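Local coordinates for protein anaphase-promoting complex subunit CUT9 (Schizosaccharomyces pombe, PDB 2XPI) that serves as a tetratricopeptide-repeat subunit of the anaphase-promoting complex, an E3 ubiquitin ligase that controls mitosis and G1, forming homodimers and binding hcn1, at residues S82-L87 and D112-P117; D403-P408 and A433-Q438; P443-G448 and E462-S467. One frame throughout, in Å; residues are numbered along the deposited sequence.

Interaction 1 of 3, residues S82-L87 and D112-P117; sequences SREDYL and DITGNP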
loop_
_atom_site.group_PDB
_atom_site.type_symbol
_atom_site.label_atom_id
_atom_site.label_comp_id
_atom_site.label_asym_id
_atom_site.label_seq_id
_atom_site.Cartn_x
_atom_site.Cartn_y
_atom_site.Cartn_z
ATOM N N SER A 82 1.019 12.473 -34.162
ATOM C CA SER A 82 -0.050 12.959 -33.289
ATOM C C SER A 82 0.494 13.417 -31.935
ATOM O O SER A 82 1.352 12.759 -31.365
ATOM C CB SER A 82 -1.074 11.851 -33.078
ATOM O OG SER A 82 -2.257 12.339 -32.468
ATOM N N ARG A 83 0.010 14.541 -31.413
ATOM C CA ARG A 83 0.434 14.974 -30.077
ATOM C C ARG A 83 -0.198 14.126 -28.969
ATOM O O ARG A 83 0.477 13.697 -28.040
ATOM C CB ARG A 83 0.119 16.447 -29.827
ATOM C CG ARG A 83 -0.164 16.749 -28.359
ATOM C CD ARG A 83 0.339 18.116 -27.954
ATOM N NE ARG A 83 -0.644 19.154 -28.223
ATOM C CZ ARG A 83 -0.379 20.303 -28.836
ATOM N NH1 ARG A 83 0.843 20.577 -29.244
ATOM N NH2 ARG A 83 -1.342 21.185 -29.034
ATOM N N GLU A 84 -1.503 13.907 -29.059
ATOM C CA GLU A 84 -2.186 13.047 -28.116
ATOM C C GLU A 84 -1.513 11.665 -28.108
ATOM O O GLU A 84 -1.465 10.983 -27.076
ATOM C CB GLU A 84 -3.674 12.940 -28.466
ATOM C CG GLU A 84 -4.365 14.291 -28.703
ATOM C CD GLU A 84 -4.019 14.933 -30.060
ATOM O OE1 GLU A 84 -4.316 14.318 -31.113
ATOM O OE2 GLU A 84 -3.461 16.057 -30.076
ATOM N N ASP A 85 -0.968 11.265 -29.253
ATOM C CA ASP A 85 -0.267 9.986 -29.328
ATOM C C ASP A 85 1.133 9.967 -28.689
ATOM O O ASP A 85 1.562 8.936 -28.204
ATOM C CB ASP A 85 -0.254 9.437 -30.758
ATOM C CG ASP A 85 -1.618 8.899 -31.189
ATOM O OD1 ASP A 85 -2.335 8.297 -30.337
ATOM O OD2 ASP A 85 -1.973 9.072 -32.376
ATOM N N TYR A 86 1.842 11.085 -28.677
ATOM C CA TYR A 86 3.079 11.162 -27.897
ATOM C C TYR A 86 2.774 11.202 -26.409
ATOM O O TYR A 86 3.540 10.683 -25.612
ATOM C CB TYR A 86 3.891 12.412 -28.231
ATOM C CG TYR A 86 4.656 12.331 -29.519
ATOM C CD1 TYR A 86 4.330 13.153 -30.592
ATOM C CD2 TYR A 86 5.704 11.431 -29.667
ATOM C CE1 TYR A 86 5.025 13.077 -31.782
ATOM C CE2 TYR A 86 6.412 11.352 -30.852
ATOM C CZ TYR A 86 6.068 12.175 -31.906
ATOM O OH TYR A 86 6.771 12.098 -33.085
ATOM N N LEU A 87 1.678 11.868 -26.042
ATOM C CA LEU A 87 1.277 11.999 -24.651
ATOM C C LEU A 87 0.940 10.632 -24.076
ATOM O O LEU A 87 1.438 10.246 -23.028
ATOM C CB LEU A 87 0.071 12.935 -24.538
ATOM C CG LEU A 87 0.407 14.388 -24.167
ATOM C CD1 LEU A 87 1.706 14.817 -24.797
ATOM C CD2 LEU A 87 -0.723 15.347 -24.516
ATOM N N ASP A 112 -7.751 16.211 -20.497
ATOM C CA ASP A 112 -8.205 17.595 -20.687
ATOM C C ASP A 112 -8.392 17.913 -22.170
ATOM O O ASP A 112 -9.395 18.502 -22.555
ATOM C CB ASP A 112 -7.256 18.605 -20.022
ATOM C CG ASP A 112 -7.339 18.574 -18.487
ATOM O OD1 ASP A 112 -8.392 18.158 -17.938
ATOM O OD2 ASP A 112 -6.349 18.968 -17.822
ATOM N N ILE A 113 -7.442 17.498 -23.003
ATOM C CA ILE A 113 -7.534 17.736 -24.440
ATOM C C ILE A 113 -8.658 16.955 -25.137
ATOM O O ILE A 113 -9.470 17.526 -25.854
ATOM C CB ILE A 113 -6.204 17.397 -25.129
ATOM C CG1 ILE A 113 -5.145 18.453 -24.810
ATOM C CG2 ILE A 113 -6.391 17.281 -26.634
ATOM C CD1 ILE A 113 -3.757 18.043 -25.244
ATOM N N THR A 114 -8.710 15.651 -24.896
ATOM C CA THR A 114 -9.483 14.716 -25.709
ATOM C C THR A 114 -10.886 14.379 -25.172
ATOM O O THR A 114 -11.839 14.184 -25.943
ATOM C CB THR A 114 -8.692 13.399 -25.845
ATOM O OG1 THR A 114 -8.552 12.798 -24.551
ATOM C CG2 THR A 114 -7.308 13.683 -26.384
ATOM N N GLY A 115 -11.002 14.271 -23.852
ATOM C CA GLY A 115 -12.247 13.869 -23.234
ATOM C C GLY A 115 -12.589 12.424 -23.532
ATOM O O GLY A 115 -13.715 11.989 -23.266
ATOM N N ASN A 116 -11.625 11.673 -24.070
ATOM C CA ASN A 116 -11.829 10.258 -24.405
ATOM C C ASN A 116 -11.938 9.339 -23.186
ATOM O O ASN A 116 -11.091 9.362 -22.297
ATOM C CB ASN A 116 -10.686 9.770 -25.294
ATOM C CG ASN A 116 -11.024 8.496 -26.056
ATOM O OD1 ASN A 116 -10.953 8.474 -27.284
ATOM N ND2 ASN A 116 -11.380 7.433 -25.341
ATOM N N PRO A 117 -12.978 8.505 -23.152
ATOM C CA PRO A 117 -13.114 7.502 -22.092
ATOM C C PRO A 117 -11.836 6.694 -21.858
ATOM O O PRO A 117 -11.447 6.490 -20.712
ATOM C CB PRO A 117 -14.236 6.604 -22.625
ATOM C CG PRO A 117 -15.092 7.541 -23.445
ATOM C CD PRO A 117 -14.110 8.467 -24.102
#
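Glu84 sets CG anti to its carbonyl carbon (chi1 -49°) and bends at chi2 (75°), so that the methylene CG, rather than the carboxylate, is what meets segment 112-117. On the facing side, Ile113 has CG2 anti to its backbone N, while Thr114 directs CG2 anti to its carbonyl carbon. Both methyls meet the Glu84 methylene from the same side: Thr114 CG2 lies 3.8 Å from Glu84 CG, the chains sliding past each other in opposite directions, and Ile113 CG2 is 4.2 Å from the same CG, its chain crossing at about a right angle. One turn further on, Leu87 CD2 touches Ile113 CD1 at 4.1 Å, again crosswise. Ile113 CD1 also sits beside the Arg83 side chain, 4.4 Å from Arg83 NE.

The first turn of helix 83-96 thus packs on the last turn of helix 100-114, which closes the hairpin of TPR 1 at one end. Thr114 OG1 ties the end of its helix to what follows, hydrogen-bonded to Val110 O one turn back and to Asp119 OD2 of helix 117-129, and more weakly to Asn116 N. Arg83 reaches over to the second subunit, where NH1 makes a salt bridge with Asp267 and the guanidinium a cation-pi contact with Phe270.

No hydrogen bond joins the two segments; their cohesion is aliphatic, and the charge of Arg83 serves the homodimer interface that TPR repeats 1-7 form.

Interaction 2 of 3, residues D403-P408 and A433-Q438; sequences DPQFGP and AARLFQ
Asp403 O is gripped by one hydrogen bond, from Phe406 N at 2.7 Å, which closes a type I beta turn from Asp403 to Phe406. The carboxylate reinforces the same turn: Asp403 OD1 accepts from Gln405 N at 3.1 Å, met from above the carboxylate plane, an Asx turn. A second backbone acceptor, Pro404 O, takes the indole N-H of Trp410.

Against this turn stands Leu436, whose CG is anti to its carbonyl carbon (chi1 -49°). Across the contact its branches lie mainly against peptide backbone, CD1 lying 3.8 Å from Pro404 O and CD2 3.8 Å from Gln405 O. Leu436 CD2 also lies over one face of the Arg435 guanidinium, toward its rim. From the other segment the Gln405 amide comes to the edge of that guanidinium, near its plane, with the two planes 62° apart.

Segments 403-408 and 433-438 bring the start of helix 407-420 against the end of helix 423-435, the two antiparallel helices of TPR 10. Here Gly407 comes close to Leu436 and Phe437, and a CB on it would fall 2.6 Å from Phe437 CE2, so the close approach rests on the absence of a side chain. Phe437 swings its ring toward the helix start obliquely, so that CE2 is 3.3 Å from Gly407 C and CZ is 3.5 Å from Pro408 CD. The chain of another protein packs on both Pro408 and Phe437, consistent with the binding of hcn1 by TPR repeats 8 and 10-13.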
loop_
_atom_site.group_PDB
_atom_site.type_symbol
_atom_site.label_atom_id
_atom_site.label_comp_id
_atom_site.label_asym_id
_atom_site.label_seq_id
_atom_site.Cartn_x
_atom_site.Cartn_y
_atom_site.Cartn_z
ATOM N N ASP A 403 -6.376 -16.710 8.529
ATOM C CA ASP A 403 -6.946 -17.213 7.287
ATOM C C ASP A 403 -7.862 -18.410 7.547
ATOM O O ASP A 403 -7.445 -19.572 7.465
ATOM C CB ASP A 403 -5.851 -17.580 6.286
ATOM C CG ASP A 403 -6.415 -17.964 4.924
ATOM O OD1 ASP A 403 -7.667 -18.017 4.794
ATOM O OD2 ASP A 403 -5.606 -18.205 3.988
ATOM N N PRO A 404 -9.130 -18.119 7.850
ATOM C CA PRO A 404 -10.129 -19.125 8.211
ATOM C C PRO A 404 -10.329 -20.146 7.110
ATOM O O PRO A 404 -10.959 -21.175 7.328
ATOM C CB PRO A 404 -11.407 -18.304 8.386
ATOM C CG PRO A 404 -10.967 -16.883 8.564
ATOM C CD PRO A 404 -9.678 -16.746 7.835
ATOM N N GLN A 405 -9.819 -19.862 5.927
ATOM C CA GLN A 405 -9.949 -20.794 4.808
ATOM C C GLN A 405 -8.766 -21.773 4.734
ATOM O O GLN A 405 -8.760 -22.713 3.928
ATOM C CB GLN A 405 -10.093 -20.019 3.499
ATOM C CG GLN A 405 -11.430 -20.235 2.800
ATOM C CD GLN A 405 -12.615 -19.718 3.586
ATOM O OE1 GLN A 405 -12.531 -18.710 4.280
ATOM N NE2 GLN A 405 -13.736 -20.407 3.471
ATOM N N PHE A 406 -7.783 -21.553 5.607
ATOM C CA PHE A 406 -6.534 -22.307 5.626
ATOM C C PHE A 406 -6.649 -23.675 6.309
ATOM O O PHE A 406 -6.481 -23.795 7.527
ATOM C CB PHE A 406 -5.462 -21.472 6.333
ATOM C CG PHE A 406 -4.063 -21.898 6.013
ATOM C CD1 PHE A 406 -3.740 -22.359 4.739
ATOM C CD2 PHE A 406 -3.074 -21.838 6.970
ATOM C CE1 PHE A 406 -2.446 -22.757 4.438
ATOM C CE2 PHE A 406 -1.794 -22.226 6.675
ATOM C CZ PHE A 406 -1.474 -22.689 5.409
ATOM N N GLY A 407 -6.909 -24.701 5.514
ATOM C CA GLY A 407 -7.158 -26.045 6.016
ATOM C C GLY A 407 -6.109 -26.659 6.918
ATOM O O GLY A 407 -6.443 -27.103 8.006
ATOM N N PRO A 408 -4.839 -26.701 6.471
ATOM C CA PRO A 408 -3.729 -27.208 7.294
ATOM C C PRO A 408 -3.709 -26.677 8.724
ATOM O O PRO A 408 -3.357 -27.421 9.636
ATOM C CB PRO A 408 -2.483 -26.729 6.525
ATOM C CG PRO A 408 -2.910 -26.701 5.108
ATOM C CD PRO A 408 -4.378 -26.306 5.118
ATOM N N ALA A 433 -12.601 -28.530 9.211
ATOM C CA ALA A 433 -11.538 -28.865 8.263
ATOM C C ALA A 433 -12.006 -29.747 7.118
ATOM O O ALA A 433 -11.458 -29.683 6.030
ATOM C CB ALA A 433 -10.358 -29.501 8.963
ATOM N N ALA A 434 -13.010 -30.587 7.342
ATOM C CA ALA A 434 -13.471 -31.478 6.270
ATOM C C ALA A 434 -14.122 -30.689 5.120
ATOM O O ALA A 434 -14.282 -31.201 4.012
ATOM C CB ALA A 434 -14.410 -32.534 6.808
ATOM N N ARG A 435 -14.493 -29.442 5.404
ATOM C CA ARG A 435 -15.021 -28.522 4.407
ATOM C C ARG A 435 -13.895 -28.014 3.503
ATOM O O ARG A 435 -14.064 -27.912 2.299
ATOM C CB ARG A 435 -15.684 -27.348 5.119
ATOM C CG ARG A 435 -16.596 -26.481 4.252
ATOM C CD ARG A 435 -15.951 -25.164 3.787
ATOM N NE ARG A 435 -15.936 -24.117 4.810
ATOM C CZ ARG A 435 -15.681 -22.837 4.548
ATOM N NH1 ARG A 435 -15.439 -22.455 3.294
ATOM N NH2 ARG A 435 -15.676 -21.934 5.527
ATOM N N LEU A 436 -12.745 -27.749 4.088
ATOM C CA LEU A 436 -11.621 -27.163 3.394
ATOM C C LEU A 436 -10.708 -28.173 2.735
ATOM O O LEU A 436 -9.673 -27.828 2.199
ATOM C CB LEU A 436 -10.820 -26.325 4.370
ATOM C CG LEU A 436 -11.638 -25.360 5.213
ATOM C CD1 LEU A 436 -10.829 -24.788 6.328
ATOM C CD2 LEU A 436 -12.188 -24.276 4.358
ATOM N N PHE A 437 -11.050 -29.438 2.862
ATOM C CA PHE A 437 -10.281 -30.501 2.270
ATOM C C PHE A 437 -11.240 -31.489 1.662
ATOM O O PHE A 437 -11.003 -32.673 1.714
ATOM C CB PHE A 437 -9.487 -31.212 3.344
ATOM C CG PHE A 437 -8.213 -30.542 3.707
ATOM C CD1 PHE A 437 -7.203 -30.413 2.795
ATOM C CD2 PHE A 437 -8.009 -30.074 4.974
ATOM C CE1 PHE A 437 -6.028 -29.819 3.137
ATOM C CE2 PHE A 437 -6.838 -29.485 5.305
ATOM C CZ PHE A 437 -5.846 -29.358 4.387
ATOM N N GLN A 438 -12.347 -31.029 1.119
ATOM C CA GLN A 438 -13.337 -31.968 0.618
ATOM C C GLN A 438 -12.815 -32.802 -0.538
ATOM O O GLN A 438 -12.027 -32.331 -1.345
ATOM C CB GLN A 438 -14.631 -31.267 0.238
ATOM C CG GLN A 438 -15.849 -32.140 0.408
ATOM C CD GLN A 438 -16.112 -32.498 1.853
ATOM O OE1 GLN A 438 -17.086 -32.044 2.443
ATOM N NE2 GLN A 438 -15.248 -33.320 2.429
#

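Interaction 3 of 3, residues P443-G448 and E462-S467; sequences PYLFLG and EYLQSS
Helix segments 443-448 and 462-467 run antiparallel at 157°, their axes only 7.7 Å apart at the closest approach, with Tyr444 and Tyr463 nearest in the backbone. Both tyrosines hold CG anti to their carbonyl carbons, and their side chains cross at about a right angle, Tyr444 CD1 meeting the edge of the Tyr463 ring at CD1 over 3.9 Å. Leu447 comes from above: its CB stands over the centre of one face of the Tyr463 ring, 3.7 Å from the centroid and 10° off the normal, a CH-pi contact. His451 meets the same tyrosine with its ring almost parallel. An alanine in place of Tyr463 would remove that ring and would probably loosen the packing of Leu447 and Tyr444 on it.

Ser466 lays its CB against the Tyr444 ring, obliquely, at CD2. The two serine hydroxyls turn back on their own helix: Ser466 OG donates to Glu462 O, and Ser467 OG to Tyr463 O at 3.2 Å. Each of these carbonyls also accepts the amide N-H of the same serine, so each carries two bonds. With their hydroxyls tied back, the serines contribute packing but no hydrogen bond to the opposite helix.

On another flank of the helix, Leu445 CD2 touches Leu464 CD2 at 4.2 Å, and Leu445 also packs on helix 475-487. Gly448 CA lies 4.2 Å from Leu464 CG, and a CB on this glycine would clash with that branch carbon. Antiparallel helices packed this closely, with a glycine at a small position of the first and large apolar residues filling in around it, are typical of the tetratricopeptide repeat, here TPR 11.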
loop_
_atom_site.group_PDB
_atom_site.type_symbol
_atom_site.label_atom_id
_atom_site.label_comp_id
_atom_site.label_asym_id
_atom_site.label_seq_id
_atom_site.Cartn_x
_atom_site.Cartn_y
_atom_site.Cartn_z
ATOM N N PRO A 443 -9.674 -36.096 6.671
ATOM C CA PRO A 443 -10.631 -35.596 7.672
ATOM C C PRO A 443 -11.629 -36.621 8.220
ATOM O O PRO A 443 -11.858 -36.587 9.416
ATOM C CB PRO A 443 -11.348 -34.476 6.928
ATOM C CG PRO A 443 -10.259 -33.913 6.039
ATOM C CD PRO A 443 -9.551 -35.173 5.529
ATOM N N TYR A 444 -12.193 -37.508 7.407
ATOM C CA TYR A 444 -13.078 -38.572 7.913
ATOM C C TYR A 444 -12.315 -39.607 8.729
ATOM O O TYR A 444 -12.862 -40.211 9.654
ATOM C CB TYR A 444 -13.754 -39.322 6.777
ATOM C CG TYR A 444 -14.773 -38.504 6.041
ATOM C CD1 TYR A 444 -15.321 -37.379 6.609
ATOM C CD2 TYR A 444 -15.179 -38.862 4.774
ATOM C CE1 TYR A 444 -16.235 -36.639 5.946
ATOM C CE2 TYR A 444 -16.096 -38.128 4.098
ATOM C CZ TYR A 444 -16.627 -37.017 4.685
ATOM O OH TYR A 444 -17.551 -36.270 3.989
ATOM N N LEU A 445 -11.066 -39.837 8.343
ATOM C CA LEU A 445 -10.167 -40.660 9.118
ATOM C C LEU A 445 -10.109 -40.128 10.541
ATOM O O LEU A 445 -10.357 -40.855 11.510
ATOM C CB LEU A 445 -8.773 -40.612 8.515
ATOM C CG LEU A 445 -8.034 -41.932 8.610
ATOM C CD1 LEU A 445 -6.660 -41.849 7.969
ATOM C CD2 LEU A 445 -7.958 -42.345 10.063
ATOM N N PHE A 446 -9.790 -38.845 10.661
ATOM C CA PHE A 446 -9.592 -38.245 11.962
ATOM C C PHE A 446 -10.903 -38.188 12.756
ATOM O O PHE A 446 -10.926 -38.449 13.962
ATOM C CB PHE A 446 -8.976 -36.859 11.815
ATOM C CG PHE A 446 -7.644 -36.849 11.101
ATOM C CD1 PHE A 446 -6.784 -37.918 11.195
ATOM C CD2 PHE A 446 -7.243 -35.743 10.356
ATOM C CE1 PHE A 446 -5.547 -37.903 10.539
ATOM C CE2 PHE A 446 -6.006 -35.720 9.698
ATOM C CZ PHE A 446 -5.164 -36.790 9.786
ATOM N N LEU A 447 -11.993 -37.836 12.084
ATOM C CA LEU A 447 -13.298 -37.862 12.726
ATOM C C LEU A 447 -13.592 -39.275 13.269
ATOM O O LEU A 447 -14.124 -39.422 14.354
ATOM C CB LEU A 447 -14.401 -37.433 11.753
ATOM C CG LEU A 447 -15.000 -36.016 11.721
ATOM C CD1 LEU A 447 -14.662 -35.227 12.971
ATOM C CD2 LEU A 447 -14.572 -35.262 10.466
ATOM N N GLY A 448 -13.236 -40.305 12.509
ATOM C CA GLY A 448 -13.431 -41.674 12.945
ATOM C C GLY A 448 -12.649 -41.999 14.215
ATOM O O GLY A 448 -13.201 -42.556 15.168
ATOM N N GLU A 462 -18.964 -45.260 10.454
ATOM C CA GLU A 462 -19.503 -44.474 9.348
ATOM C C GLU A 462 -18.389 -43.650 8.699
ATOM O O GLU A 462 -18.130 -43.765 7.506
ATOM C CB GLU A 462 -20.576 -43.520 9.850
ATOM C CG GLU A 462 -21.835 -44.187 10.318
ATOM C CD GLU A 462 -22.857 -44.223 9.230
ATOM O OE1 GLU A 462 -24.052 -44.056 9.526
ATOM O OE2 GLU A 462 -22.455 -44.390 8.064
ATOM N N TYR A 463 -17.733 -42.815 9.500
ATOM C CA TYR A 463 -16.646 -42.001 9.005
ATOM C C TYR A 463 -15.507 -42.839 8.391
ATOM O O TYR A 463 -14.937 -42.467 7.366
ATOM C CB TYR A 463 -16.107 -41.121 10.125
ATOM C CG TYR A 463 -16.977 -39.949 10.524
ATOM C CD1 TYR A 463 -17.193 -38.874 9.657
ATOM C CD2 TYR A 463 -17.540 -39.887 11.782
ATOM C CE1 TYR A 463 -17.963 -37.779 10.040
ATOM C CE2 TYR A 463 -18.315 -38.811 12.173
ATOM C CZ TYR A 463 -18.517 -37.757 11.304
ATOM O OH TYR A 463 -19.290 -36.694 11.728
ATOM N N LEU A 464 -15.173 -43.976 8.993
ATOM C CA LEU A 464 -14.078 -44.779 8.458
ATOM C C LEU A 464 -14.394 -45.438 7.106
ATOM O O LEU A 464 -13.549 -45.450 6.212
ATOM C CB LEU A 464 -13.578 -45.800 9.487
ATOM C CG LEU A 464 -12.838 -45.195 10.690
ATOM C CD1 LEU A 464 -12.527 -46.258 11.708
ATOM C CD2 LEU A 464 -11.578 -44.485 10.290
ATOM N N GLN A 465 -15.597 -45.980 6.945
ATOM C CA GLN A 465 -16.024 -46.488 5.630
ATOM C C GLN A 465 -16.007 -45.358 4.603
ATOM O O GLN A 465 -15.662 -45.556 3.439
ATOM C CB GLN A 465 -17.425 -47.114 5.696
ATOM C CG GLN A 465 -17.498 -48.376 6.537
ATOM C CD GLN A 465 -16.556 -49.463 6.034
ATOM O OE1 GLN A 465 -16.370 -49.629 4.818
ATOM N NE2 GLN A 465 -15.964 -50.224 6.967
ATOM N N SER A 466 -16.377 -44.164 5.052
ATOM C CA SER A 466 -16.294 -42.980 4.216
ATOM C C SER A 466 -14.878 -42.661 3.732
ATOM O O SER A 466 -14.708 -42.502 2.533
ATOM C CB SER A 466 -16.946 -41.778 4.897
ATOM O OG SER A 466 -18.358 -41.915 4.902
ATOM N N SER A 467 -13.863 -42.576 4.607
ATOM C CA SER A 467 -12.511 -42.364 4.071
ATOM C C SER A 467 -12.113 -43.487 3.139
ATOM O O SER A 467 -11.527 -43.253 2.078
ATOM C CB SER A 467 -11.411 -42.161 5.125
ATOM O OG SER A 467 -11.882 -42.368 6.436
#

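All three contacts pair the two helices of one TPR unit, in series along an extended superhelix: TPR 1, TPR 10 and TPR 11. Interaction 1 is remote, its centre 50 Å from that of interaction 2 and 65 Å from that of interaction 3, which lies on the opposite side of the chain's centre. Interactions 2 and 3 are neighbours with centres 16 Å apart, and they touch: Ala434 CB meets Pro443 CB at 3.6 Å, and Phe437 also packs on Pro443, which joins helix 423-435 to helix 442-454. This division follows function, since interaction 1 borders the homodimer partner, whereas interactions 2 and 3 belong to repeats that bind hcn1.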